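Local structure of adenosine kinase, putative (Trypanosoma brucei, 3OTX) at residues C125-C128 with E133-L136; M195-A200 with R225-E230. The protein probably catalyses the ATP-dependent phosphorylation of adenosine and related nucleosides to their monophosphates, a magnesium-requiring step of purine salvage. The protein carries 1 engineered substitution. One frame throughout, in Å; residues are numbered along the deposited sequence.

Contact 1 of 2, residues C125-C128 with E133-L136. With AP5 (bis(adenosine)-5'-pentaphosphate), chain C.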
ATOM      1  N   CYS A 125       9.493  -5.021  -9.325  1.00 13.65           N
ATOM      2  CA  CYS A 125       9.900  -5.307  -7.955  1.00 14.29           C
ATOM      3  C   CYS A 125      10.338  -6.749  -7.942  1.00 16.09           C
ATOM      4  O   CYS A 125       9.564  -7.639  -8.314  1.00 16.21           O
ATOM      5  CB  CYS A 125       8.742  -5.083  -6.974  1.00 14.68           C
ATOM      6  SG  CYS A 125       9.325  -5.282  -5.231  1.00 15.15           S
ATOM      7  N   ALA A 126      11.578  -6.990  -7.531  1.00 15.08           N
ATOM      8  CA  ALA A 126      12.045  -8.377  -7.339  1.00 16.75           C
ATOM      9  C   ALA A 126      11.426  -8.885  -6.034  1.00 16.38           C
ATOM     10  O   ALA A 126      11.559  -8.264  -4.990  1.00 17.36           O
ATOM     11  CB  ALA A 126      13.561  -8.451  -7.301  1.00 16.81           C
ATOM     12  N   VAL A 127      10.708 -10.006  -6.097  1.00 17.72           N
ATOM     13  CA  VAL A 127      10.065 -10.572  -4.914  1.00 18.15           C
ATOM     14  C   VAL A 127      10.793 -11.883  -4.645  1.00 18.10           C
ATOM     15  O   VAL A 127      10.610 -12.873  -5.369  1.00 17.69           O
ATOM     16  CB  VAL A 127       8.568 -10.786  -5.149  1.00 17.36           C
ATOM     17  CG1 VAL A 127       7.916 -11.408  -3.918  1.00 21.02           C
ATOM     18  CG2 VAL A 127       7.876  -9.441  -5.453  1.00 14.20           C
ATOM     19  N   CYS A 128      11.700 -11.856  -3.671  1.00 19.46           N
ATOM     20  CA  CYS A 128      12.593 -12.988  -3.411  1.00 21.32           C
ATOM     21  C   CYS A 128      12.023 -13.787  -2.234  1.00 22.82           C
ATOM     22  O   CYS A 128      11.942 -13.277  -1.117  1.00 21.01           O
ATOM     23  CB  CYS A 128      14.019 -12.504  -3.120  1.00 24.11           C
ATOM     24  SG  CYS A 128      14.631 -11.289  -4.292  1.00 24.39           S
ATOM     25  N   GLU A 133       9.020 -16.206   4.116  1.00 44.08           N
ATOM     26  CA  GLU A 133       9.339 -14.776   4.007  1.00 40.47           C
ATOM     27  C   GLU A 133       9.641 -14.317   2.582  1.00 35.16           C
ATOM     28  O   GLU A 133      10.140 -15.081   1.755  1.00 32.55           O
ATOM     29  CB  GLU A 133      10.491 -14.410   4.945  1.00 42.47           C
ATOM     30  CG  GLU A 133      10.162 -14.652   6.408  1.00 51.35           C
ATOM     31  CD  GLU A 133      11.342 -14.420   7.317  1.00 64.57           C
ATOM     32  OE1 GLU A 133      11.716 -13.242   7.516  1.00 71.10           O
ATOM     33  OE2 GLU A 133      11.893 -15.417   7.836  1.00 66.17           O
ATOM     34  N   ARG A 134       9.330 -13.050   2.335  1.00 30.54           N
ATOM     35  CA  ARG A 134       9.529 -12.410   1.042  0.50 28.06           C
ATOM     36  C   ARG A 134      10.402 -11.170   1.250  1.00 25.95           C
ATOM     37  O   ARG A 134      10.129 -10.364   2.146  1.00 24.77           O
ATOM     38  CB  ARG A 134       8.172 -12.025   0.437  0.50 28.38           C
ATOM     39  CG  ARG A 134       7.259 -13.219   0.089  0.50 28.55           C
ATOM     40  CD  ARG A 134       5.780 -12.941   0.402  0.50 32.80           C
ATOM     41  NE  ARG A 134       5.453 -11.517   0.390  0.50 29.86           N
ATOM     42  CZ  ARG A 134       5.025 -10.849  -0.676  0.50 23.51           C
ATOM     43  NH1 ARG A 134       4.854 -11.469  -1.841  0.50 22.03           N
ATOM     44  NH2 ARG A 134       4.762  -9.563  -0.572  0.50 24.65           N
ATOM     45  N   THR A 135      11.438 -11.020   0.432  1.00 21.62           N
ATOM     46  CA  THR A 135      12.355  -9.882   0.498  1.00 20.26           C
ATOM     47  C   THR A 135      12.212  -9.124  -0.831  1.00 19.61           C
ATOM     48  O   THR A 135      12.350  -9.736  -1.906  1.00 19.15           O
ATOM     49  CB  THR A 135      13.777 -10.373   0.684  1.00 22.02           C
ATOM     50  OG1 THR A 135      13.839 -11.213   1.850  1.00 24.83           O
ATOM     51  CG2 THR A 135      14.756  -9.208   0.832  1.00 25.05           C
ATOM     52  N   LEU A 136      11.878  -7.837  -0.743  1.00 16.49           N
ATOM     53  CA  LEU A 136      11.425  -7.079  -1.921  1.00 16.96           C
ATOM     54  C   LEU A 136      12.453  -6.035  -2.300  1.00 19.15           C
ATOM     55  O   LEU A 136      12.946  -5.305  -1.445  1.00 19.84           O
ATOM     56  CB  LEU A 136      10.064  -6.408  -1.681  1.00 15.41           C
ATOM     57  CG  LEU A 136       9.013  -7.232  -0.940  1.00 23.56           C
ATOM     58  CD1 LEU A 136       7.757  -6.379  -0.640  1.00 28.24           C
ATOM     59  CD2 LEU A 136       8.684  -8.468  -1.783  1.00 24.27           C
TER
HETATM   60  PA  AP5 C 346       0.253  -8.472   8.640  1.00 14.08           P
HETATM   61  O1A AP5 C 346       1.259  -9.617   8.689  1.00 14.78           O
HETATM   62  O2A AP5 C 346       0.223  -7.621   9.893  1.00 15.80           O
HETATM   63  O3A AP5 C 346       0.495  -7.461   7.411  1.00 14.22           O
HETATM   64  PB  AP5 C 346       1.917  -6.969   6.827  1.00 14.59           P
HETATM   65  O1B AP5 C 346       3.041  -7.172   7.795  1.00 15.34           O
HETATM   66  O2B AP5 C 346       1.701  -5.594   6.298  1.00 16.02           O
HETATM   67  O3B AP5 C 346       2.051  -8.011   5.629  1.00 15.66           O
HETATM   68  PG  AP5 C 346       3.283  -8.522   4.760  1.00 20.12           P
HETATM   69  O1G AP5 C 346       2.912  -9.878   4.245  1.00 28.34           O
HETATM   70  O2G AP5 C 346       4.588  -8.642   5.515  1.00 21.35           O
HETATM   71  O3G AP5 C 346       3.237  -7.488   3.604  1.00 19.99           O
HETATM   72  PD  AP5 C 346       4.181  -7.328   2.301  1.00 19.89           P
HETATM   73  O1D AP5 C 346       5.288  -8.363   2.209  1.00 21.05           O
HETATM   74  O2D AP5 C 346       4.554  -5.872   2.268  1.00 20.75           O
HETATM   75  O3D AP5 C 346       3.138  -7.702   1.134  1.00 16.42           O
HETATM   76  PE  AP5 C 346       2.113  -6.684   0.415  1.00 18.91           P
HETATM   77  O1E AP5 C 346       1.536  -5.745   1.436  1.00 20.09           O
HETATM   78  O2E AP5 C 346       1.139  -7.488  -0.444  1.00 21.15           O
HETATM   79  O5F AP5 C 346      -1.173  -9.104   8.265  1.00 13.22           O
HETATM   80  C5F AP5 C 346      -2.290  -8.265   7.973  1.00 13.47           C
HETATM   81  C4F AP5 C 346      -3.560  -9.042   8.216  1.00 11.80           C
HETATM   82  O4F AP5 C 346      -3.536 -10.267   7.470  1.00 15.07           O
HETATM   83  C3F AP5 C 346      -3.752  -9.518   9.654  1.00 14.08           C
HETATM   84  O3F AP5 C 346      -4.386  -8.514  10.407  1.00 15.69           O
HETATM   85  C2F AP5 C 346      -4.544 -10.783   9.498  1.00 17.57           C
HETATM   86  O2F AP5 C 346      -5.904 -10.475   9.320  1.00 17.61           O
HETATM   87  C1F AP5 C 346      -4.021 -11.345   8.172  1.00 14.42           C
HETATM   88  N9A AP5 C 346      -2.896 -12.309   8.336  1.00 15.43           N
HETATM   89  C8A AP5 C 346      -1.553 -12.093   8.013  1.00 13.65           C
HETATM   90  N7A AP5 C 346      -0.871 -13.236   8.297  1.00 16.39           N
HETATM   91  C5A AP5 C 346      -1.742 -14.158   8.770  1.00 16.49           C
HETATM   92  C6A AP5 C 346      -1.616 -15.472   9.165  1.00 22.18           C
HETATM   93  N6A AP5 C 346      -0.465 -16.138   9.039  1.00 26.43           N
HETATM   94  N1A AP5 C 346      -2.735 -16.148   9.587  1.00 25.29           N
HETATM   95  C2A AP5 C 346      -3.988 -15.557   9.603  1.00 25.08           C
HETATM   96  N3A AP5 C 346      -4.103 -14.246   9.193  1.00 18.78           N
HETATM   97  C4A AP5 C 346      -3.017 -13.571   8.766  1.00 17.69           C
HETATM   98  O5J AP5 C 346       3.076  -5.801  -0.550  1.00 19.13           O
HETATM   99  C5J AP5 C 346       3.806  -6.436  -1.586  1.00 17.96           C
HETATM  100  C4J AP5 C 346       3.884  -5.402  -2.696  1.00 11.65           C
HETATM  101  O4J AP5 C 346       4.783  -4.340  -2.337  1.00 15.56           O
HETATM  102  C3J AP5 C 346       4.486  -5.940  -3.998  1.00 12.83           C
HETATM  103  O3J AP5 C 346       3.416  -6.127  -4.924  1.00 14.33           O
HETATM  104  C2J AP5 C 346       5.494  -4.865  -4.438  1.00 14.02           C
HETATM  105  O2J AP5 C 346       5.376  -4.500  -5.808  1.00 14.13           O
HETATM  106  C1J AP5 C 346       5.128  -3.707  -3.542  1.00 14.74           C
HETATM  107  N9B AP5 C 346       6.225  -2.748  -3.342  1.00 10.32           N
HETATM  108  C8B AP5 C 346       7.454  -3.051  -2.824  1.00 11.93           C
HETATM  109  N7B AP5 C 346       8.186  -1.907  -2.847  1.00 14.87           N
HETATM  110  C5B AP5 C 346       7.421  -0.898  -3.370  1.00  9.35           C
HETATM  111  C6B AP5 C 346       7.666   0.460  -3.607  1.00 10.20           C
HETATM  112  N6B AP5 C 346       8.856   1.051  -3.411  1.00 11.62           N
HETATM  113  N1B AP5 C 346       6.644   1.162  -4.186  1.00 11.27           N
HETATM  114  C2B AP5 C 346       5.393   0.648  -4.439  1.00 11.88           C
HETATM  115  N3B AP5 C 346       5.167  -0.699  -4.247  1.00 11.58           N
HETATM  116  C4B AP5 C 346       6.171  -1.435  -3.682  1.00  9.40           C
HETATM  117  O   HOH W   1      13.173 -13.755   1.319  1.00 15.67           O

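Contact 2 of 2, residues M195-A200 with R225-E230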
ATOM      1  N   MET A 195      -5.608   9.114   3.856  1.00 12.62           N
ATOM      2  CA  MET A 195      -5.076   7.946   4.541  0.50 13.35           C
ATOM      3  C   MET A 195      -3.728   7.583   3.953  1.00 12.43           C
ATOM      4  O   MET A 195      -3.548   7.637   2.739  1.00 11.96           O
ATOM      5  CB  MET A 195      -6.013   6.754   4.366  0.50 15.32           C
ATOM      6  CG  MET A 195      -7.476   7.067   4.555  0.50 23.45           C
ATOM      7  SD  MET A 195      -8.440   5.620   4.148  0.50 29.71           S
ATOM      8  CE  MET A 195      -7.524   4.397   5.068  0.50 17.57           C
ATOM      9  N   ILE A 196      -2.802   7.193   4.815  1.00 12.18           N
ATOM     10  CA  ILE A 196      -1.502   6.693   4.361  0.50 13.40           C
ATOM     11  C   ILE A 196      -1.179   5.383   5.040  1.00 13.72           C
ATOM     12  O   ILE A 196      -1.654   5.123   6.169  1.00 15.49           O
ATOM     13  CB  ILE A 196      -0.350   7.669   4.650  0.50 17.13           C
ATOM     14  CG1 ILE A 196      -0.273   8.050   6.133  0.50 25.38           C
ATOM     15  CG2 ILE A 196      -0.457   8.878   3.805  0.50 16.78           C
ATOM     16  CD1 ILE A 196       0.792   9.070   6.415  0.50 30.97           C
ATOM     17  N   ASN A 197      -0.392   4.549   4.374  1.00 13.33           N
ATOM     18  CA  ASN A 197       0.226   3.399   5.010  0.50 14.95           C
ATOM     19  C   ASN A 197       1.692   3.740   5.217  1.00 14.60           C
ATOM     20  O   ASN A 197       2.269   4.397   4.383  1.00 15.59           O
ATOM     21  CB  ASN A 197       0.049   2.172   4.103  0.50 18.04           C
ATOM     22  CG  ASN A 197       0.798   0.940   4.601  0.50 16.26           C
ATOM     23  OD1 ASN A 197       1.647   0.419   3.904  0.50 22.13           O
ATOM     24  ND2 ASN A 197       0.487   0.488   5.799  0.50 32.06           N
ATOM     25  N   LEU A 198       2.294   3.255   6.293  1.00 13.29           N
ATOM     26  CA  LEU A 198       3.712   3.511   6.522  1.00 13.68           C
ATOM     27  C   LEU A 198       4.656   2.751   5.590  1.00 16.14           C
ATOM     28  O   LEU A 198       5.817   3.142   5.445  1.00 15.82           O
ATOM     29  CB  LEU A 198       4.052   3.260   7.994  1.00 14.32           C
ATOM     30  CG  LEU A 198       3.343   4.189   8.992  1.00 16.20           C
ATOM     31  CD1 LEU A 198       3.921   3.968  10.393  1.00 15.24           C
ATOM     32  CD2 LEU A 198       3.509   5.668   8.553  1.00 15.06           C
ATOM     33  N   SER A 199       4.156   1.661   4.988  1.00 13.72           N
ATOM     34  CA  SER A 199       4.831   0.880   3.894  1.00 14.97           C
ATOM     35  C   SER A 199       6.077   0.093   4.244  1.00 15.88           C
ATOM     36  O   SER A 199       6.182  -1.084   3.874  1.00 16.81           O
ATOM     37  CB  SER A 199       5.149   1.757   2.677  1.00 14.35           C
ATOM     38  OG  SER A 199       3.970   2.258   2.051  1.00 15.01           O
ATOM     39  N   ALA A 200       7.052   0.725   4.878  1.00 14.31           N
ATOM     40  CA  ALA A 200       8.304   0.036   5.185  1.00 15.81           C
ATOM     41  C   ALA A 200       9.084   0.778   6.224  1.00 18.41           C
ATOM     42  O   ALA A 200       9.079   2.010   6.242  1.00 17.41           O
ATOM     43  CB  ALA A 200       9.161  -0.118   3.890  1.00 17.47           C
ATOM     44  N   ARG A 225       2.988  -4.199  12.643  1.00 19.38           N
ATOM     45  CA  ARG A 225       3.645  -4.167  13.956  1.00 19.63           C
ATOM     46  C   ARG A 225       5.069  -3.586  13.840  1.00 19.02           C
ATOM     47  O   ARG A 225       5.503  -2.745  14.648  1.00 20.70           O
ATOM     48  CB  ARG A 225       3.713  -5.596  14.507  1.00 20.33           C
ATOM     49  CG  ARG A 225       4.110  -5.652  15.972  1.00 27.11           C
ATOM     50  CD  ARG A 225       4.662  -7.024  16.357  1.00 25.27           C
ATOM     51  NE  ARG A 225       3.648  -8.063  16.614  1.00 33.34           N
ATOM     52  CZ  ARG A 225       3.181  -8.922  15.710  1.00 34.26           C
ATOM     53  NH1 ARG A 225       3.591  -8.850  14.443  1.00 39.29           N
ATOM     54  NH2 ARG A 225       2.294  -9.865  16.075  1.00 19.77           N
ATOM     55  N   HIS A 226       5.788  -4.027  12.819  1.00 16.60           N
ATOM     56  CA  HIS A 226       7.166  -3.628  12.646  1.00 20.59           C
ATOM     57  C   HIS A 226       7.308  -2.132  12.345  1.00 19.82           C
ATOM     58  O   HIS A 226       8.154  -1.449  12.942  1.00 20.34           O
ATOM     59  CB  HIS A 226       7.783  -4.470  11.545  1.00 23.39           C
ATOM     60  CG  HIS A 226       9.268  -4.380  11.470  1.00 32.06           C
ATOM     61  ND1 HIS A 226      10.042  -5.418  11.003  1.00 41.70           N
ATOM     62  CD2 HIS A 226      10.131  -3.388  11.809  1.00 36.27           C
ATOM     63  CE1 HIS A 226      11.316  -5.069  11.047  1.00 38.50           C
ATOM     64  NE2 HIS A 226      11.399  -3.847  11.541  1.00 31.95           N
ATOM     65  N   GLU A 227       6.475  -1.645  11.425  1.00 15.69           N
ATOM     66  CA  GLU A 227       6.460  -0.246  11.038  1.00 16.22           C
ATOM     67  C   GLU A 227       6.033   0.600  12.223  1.00 18.66           C
ATOM     68  O   GLU A 227       6.545   1.705  12.387  1.00 17.35           O
ATOM     69  CB  GLU A 227       5.501  -0.057   9.877  1.00 15.86           C
ATOM     70  CG  GLU A 227       6.008  -0.670   8.567  1.00 16.61           C
ATOM     71  CD  GLU A 227       4.862  -1.006   7.619  1.00 17.65           C
ATOM     72  OE1 GLU A 227       3.699  -0.580   7.859  1.00 18.48           O
ATOM     73  OE2 GLU A 227       5.105  -1.721   6.628  1.00 23.96           O
ATOM     74  N   ALA A 228       5.109   0.106  13.043  1.00 16.18           N
ATOM     75  CA  ALA A 228       4.706   0.862  14.227  1.00 14.90           C
ATOM     76  C   ALA A 228       5.891   1.049  15.179  1.00 18.50           C
ATOM     77  O   ALA A 228       6.118   2.155  15.710  1.00 18.76           O
ATOM     78  CB  ALA A 228       3.502   0.184  14.957  1.00 19.83           C
ATOM     79  N   LYS A 229       6.661  -0.021  15.395  1.00 19.78           N
ATOM     80  CA  LYS A 229       7.856   0.109  16.231  1.00 18.52           C
ATOM     81  C   LYS A 229       8.888   1.057  15.606  1.00 18.98           C
ATOM     82  O   LYS A 229       9.562   1.791  16.336  1.00 21.44           O
ATOM     83  CB  LYS A 229       8.484  -1.251  16.523  1.00 19.86           C
ATOM     84  CG  LYS A 229       7.559  -2.162  17.291  1.00 23.83           C
ATOM     85  CD  LYS A 229       8.189  -3.547  17.478  1.00 27.36           C
ATOM     86  CE  LYS A 229       7.314  -4.409  18.350  1.00 30.27           C
ATOM     87  NZ  LYS A 229       7.710  -5.820  18.338  1.00 33.52           N
ATOM     88  N   GLU A 230       9.004   1.036  14.281  1.00 17.68           N
ATOM     89  CA  GLU A 230       9.953   1.928  13.610  1.00 18.28           C
ATOM     90  C   GLU A 230       9.502   3.381  13.739  1.00 19.89           C
ATOM     91  O   GLU A 230      10.340   4.271  13.893  1.00 20.38           O
ATOM     92  CB  GLU A 230      10.169   1.540  12.155  1.00 20.72           C
ATOM     93  CG  GLU A 230      11.439   2.120  11.549  1.00 28.29           C
ATOM     94  CD  GLU A 230      12.691   1.510  12.153  1.00 39.76           C
ATOM     95  OE1 GLU A 230      12.848   0.264  12.084  1.00 42.84           O
ATOM     96  OE2 GLU A 230      13.508   2.279  12.690  1.00 45.61           O
TER
HETATM   97  O   HOH W   2       2.919  -1.552   5.118  1.00 25.40           O

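Contact 1 of 2, residues C125-C128 with E133-L136
Val127 and Leu136 run alongside each other from the same face of the sheet, with Val127 CG1 3.7 Å from Leu136 CD2. Leu136 CG sits anti to its carbonyl carbon (chi1 -41°), which sends CD2 to the valine and CD1 to the ribose of AP5. Leu136 CB also meets Cys125 SG at 3.8 Å, and this compact, polarisable sulfur lies at the same distance from AP5 C8B. These residues belong to a beta hairpin of strands 122-130 and 133-141, in the five-stranded sheet that corresponds to the lid of ribokinase-family enzymes. Cys128 and Thr135 form an antiparallel hydrogen-bonded pair: Cys128 N to Thr135 O and Thr135 N to Cys128 O are both 2.8 Å, with N-H...O angles of 164°. Their side chains lie on the other face, against helix 26-31. Water 1 donates to Cys128 O and lies 2.7 Å from Thr135 OG1, which also hydrogen-bonds Gly37 N. Arg134, in one of its two conformers, runs beside Val127, bends at chi2 and chi3, and donates from NH2 to AP5 O1D (3.1 Å), in plane at the guanidinium edge, while Met296 O holds NH1; a long cationic chain suits this reach to the phosphates.

Contact 2 of 2, residues M195-A200 with R225-E230
Asn197 OD1 is approached by two donors: water 2, which gives it a hydrogen bond of 2.6 Å, and Ser199 N, whose bond is weak and bent. The same water donates to Glu227 OE2 at 2.7 Å and so links strand end to helix. Water 2 has other acceptors nearby, so it may not donate to both side chains at once. Asn197 CG is anti to the backbone N (chi1 174°) in one of the residue's two conformers, which carries the amide to the water. The two side chains cross at about a right angle, with the amide and carboxylate planes 66° apart; water 2 lies between them.

Glu227 reaches across with its chain extended beyond CG and its carboxylate carbon against the backbone of Ser199. OE2 stands 3.0 Å from Ser199 O, two acceptors close together without a bond between them. Nearer the helix, Glu227 CB packs on Leu198 CB at 4.1 Å, so the leucine covers the aliphatic base of an otherwise polar chain. The backbone bends sharply here: Ala200 N bonds Leu198 O (2.8 Å) in a classic gamma turn, with Ser199 at the positive phi (69°) such a turn demands. The side chain of Ser199 leaves the backbone away from the helix, and OG accepts a hydrogen bond from Phe171 N.

Asn224 to Glu227 reads as the NXXE motif of the PfkB family, here close to the AP5 phosphates; Asn224, which binds ADP, bonds Glu227 N through OD1. The contact lies at the C-terminal end of strand 193-197, which is flanked by strands 165-169 and 220-224 in the large sheet, with helix 225-235 following directly from strand 220-224 and helix 201-206 touching Leu198 and Glu230.

In the fold
From the N terminus, strand 10-13 of the large sheet comes first, then strand 17-23, which later neighbours strand 122-130. Contact 1 then closes a tight hairpin across four intervening residues, joining two strands of the small sheet. The chain then returns to the large sheet, where contact 2 closes a longer excursion of 24 residues that holds helices 201-206 and 208-214 and strand 220-224. The two closures come in series, neither nested nor crossing. The centres of contact 1 and contact 2 are about 18 Å apart and their nearest atoms about 7 Å apart, without touching. AP5 runs between the two regions, so 125-128/133-136 and 195-200/225-230 border the same ligand cleft from different sheets.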